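Local coordinates for thioesterase domain-containing protein (Chromobacterium violaceum, PDB 4RMM) that probably hydrolyses acyl-CoA thioesters, as hotdog-fold thioesterases do, at residues D96-G101 and V135-A140. Numbering follows the deposited sequence.
Sequences DYLRPG and VAVARA
The peptide carbonyl of V135 receives two N-H groups on the same face of its plane, both tilted from it by about 30°. L98 N lies 2.9 Å from V135 O. R99 N is the longer of the two, 3.3 Å from V135 O. The D96 carbonyl is met in its own plane by V137 N, at 3.2 Å from D96 O, while A136 CA adds a CA-H...O contact to the same oxygen. The return bond, D96 N to V137 O at 3.1 Å, is nearly straight (169°) and completes the hydrogen-bonded pair D96-V137; Y97 and A136 form the adjacent non-hydrogen-bonded pair. Beyond Y97 the chain leaves the strand. L98 CG, anti to its carbonyl carbon (chi1 -57°), carries CD1 over both methyls of V137, 4.0 Å from V137 CG1 and about as near CG2; the side chains cross at about a right angle. V135 CG1 packs 3.5 Å from R99 O. R99 NH1 hydrogen-bonds P134 O, and Y97 OH hydrogen-bonds I66 N and OE2 of E71 of the second subunit. V135 and A136 both face A126 of neighbouring strand 119-127, a classic beta bulge. Strand 89-97 pairs through D96 with a strand of the second subunit, continuing the sheet across the interface as in hotdog-fold thioesterase dimers.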
loop_
_atom_site.group_PDB
_atom_site.type_symbol
_atom_site.label_atom_id
_atom_site.label_comp_id
_atom_site.label_asym_id
_atom_site.label_seq_id
_atom_site.Cartn_x
_atom_site.Cartn_y
_atom_site.Cartn_z
ATOM N N ASP A 96 -9.122 -2.961 -5.962
ATOM C CA ASP A 96 -9.750 -2.407 -7.157
ATOM C C ASP A 96 -10.192 -0.986 -6.868
ATOM O O ASP A 96 -10.841 -0.727 -5.869
ATOM C CB ASP A 96 -10.980 -3.215 -7.595
ATOM C CG ASP A 96 -10.613 -4.521 -8.251
ATOM O OD1 ASP A 96 -10.585 -5.554 -7.553
ATOM O OD2 ASP A 96 -10.335 -4.511 -9.469
ATOM N N TYR A 97 -9.832 -0.065 -7.744
ATOM C CA TYR A 97 -10.205 1.331 -7.604
ATOM C C TYR A 97 -11.412 1.409 -8.504
ATOM O O TYR A 97 -11.309 1.200 -9.714
ATOM C CB TYR A 97 -9.077 2.240 -8.097
ATOM C CG TYR A 97 -7.896 2.298 -7.143
ATOM C CD1 TYR A 97 -7.733 3.383 -6.274
ATOM C CD2 TYR A 97 -6.947 1.266 -7.097
ATOM C CE1 TYR A 97 -6.663 3.441 -5.387
ATOM C CE2 TYR A 97 -5.864 1.318 -6.212
ATOM C CZ TYR A 97 -5.731 2.412 -5.359
ATOM O OH TYR A 97 -4.673 2.503 -4.475
ATOM N N LEU A 98 -12.559 1.683 -7.888
ATOM C CA LEU A 98 -13.845 1.732 -8.582
ATOM C C LEU A 98 -14.296 3.103 -9.047
ATOM O O LEU A 98 -14.840 3.243 -10.135
ATOM C CB LEU A 98 -14.916 1.115 -7.668
ATOM C CG LEU A 98 -14.540 -0.314 -7.261
ATOM C CD1 LEU A 98 -15.544 -0.855 -6.290
ATOM C CD2 LEU A 98 -14.447 -1.196 -8.514
ATOM N N ARG A 99 -14.074 4.114 -8.224
ATOM C CA ARG A 99 -14.507 5.456 -8.564
ATOM C C ARG A 99 -13.541 6.481 -8.017
ATOM O O ARG A 99 -12.856 6.242 -7.040
ATOM C CB ARG A 99 -15.889 5.733 -7.961
ATOM C CG ARG A 99 -16.892 4.607 -8.135
ATOM C CD ARG A 99 -18.174 4.893 -7.369
ATOM N NE ARG A 99 -19.253 4.006 -7.795
ATOM C CZ ARG A 99 -19.271 2.694 -7.580
ATOM N NH1 ARG A 99 -18.266 2.111 -6.932
ATOM N NH2 ARG A 99 -20.286 1.962 -8.024
ATOM N N PRO A 100 -13.489 7.654 -8.645
ATOM C CA PRO A 100 -12.580 8.689 -8.162
ATOM C C PRO A 100 -12.976 9.042 -6.732
ATOM O O PRO A 100 -14.086 8.743 -6.301
ATOM C CB PRO A 100 -12.832 9.842 -9.132
ATOM C CG PRO A 100 -13.273 9.136 -10.389
ATOM C CD PRO A 100 -14.193 8.084 -9.863
ATOM N N GLY A 101 -12.074 9.672 -5.996
ATOM C CA GLY A 101 -12.399 10.062 -4.641
ATOM C C GLY A 101 -12.953 11.475 -4.644
ATOM O O GLY A 101 -12.622 12.274 -5.527
ATOM N N VAL A 135 -15.439 3.599 -3.151
ATOM C CA VAL A 135 -14.361 4.205 -3.905
ATOM C C VAL A 135 -13.388 3.086 -4.310
ATOM O O VAL A 135 -12.817 3.098 -5.400
ATOM C CB VAL A 135 -13.637 5.257 -3.048
ATOM C CG1 VAL A 135 -12.284 5.568 -3.632
ATOM C CG2 VAL A 135 -14.487 6.528 -2.986
ATOM N N ALA A 136 -13.247 2.106 -3.425
ATOM C CA ALA A 136 -12.367 0.963 -3.641
ATOM C C ALA A 136 -12.718 -0.193 -2.700
ATOM O O ALA A 136 -13.221 0.014 -1.590
ATOM C CB ALA A 136 -10.915 1.383 -3.425
ATOM N N VAL A 137 -12.490 -1.413 -3.163
ATOM C CA VAL A 137 -12.727 -2.593 -2.329
ATOM C C VAL A 137 -11.448 -3.436 -2.373
ATOM O O VAL A 137 -10.853 -3.628 -3.434
ATOM C CB VAL A 137 -13.922 -3.442 -2.830
ATOM C CG1 VAL A 137 -15.237 -2.613 -2.753
ATOM C CG2 VAL A 137 -13.667 -3.898 -4.247
ATOM N N ALA A 138 -11.011 -3.920 -1.217
ATOM C CA ALA A 138 -9.808 -4.739 -1.178
ATOM C C ALA A 138 -10.092 -6.066 -0.514
ATOM O O ALA A 138 -11.153 -6.260 0.088
ATOM C CB ALA A 138 -8.697 -4.018 -0.429
ATOM N N ARG A 139 -9.135 -6.975 -0.636
ATOM C CA ARG A 139 -9.209 -8.299 -0.043
ATOM C C ARG A 139 -7.793 -8.760 0.319
ATOM O O ARG A 139 -6.840 -8.538 -0.431
ATOM C CB ARG A 139 -9.879 -9.281 -1.013
ATOM C CG ARG A 139 -11.320 -8.862 -1.340
ATOM C CD ARG A 139 -12.188 -9.990 -1.884
ATOM N NE ARG A 139 -13.502 -9.509 -2.325
ATOM C CZ ARG A 139 -13.686 -8.678 -3.348
ATOM N NH1 ARG A 139 -12.643 -8.233 -4.035
ATOM N NH2 ARG A 139 -14.910 -8.290 -3.690
ATOM N N ALA A 140 -7.672 -9.379 1.485
ATOM C CA ALA A 140 -6.390 -9.850 1.980
ATOM C C ALA A 140 -6.497 -11.182 2.721
ATOM O O ALA A 140 -7.501 -11.454 3.376
ATOM C CB ALA A 140 -5.799 -8.794 2.895
#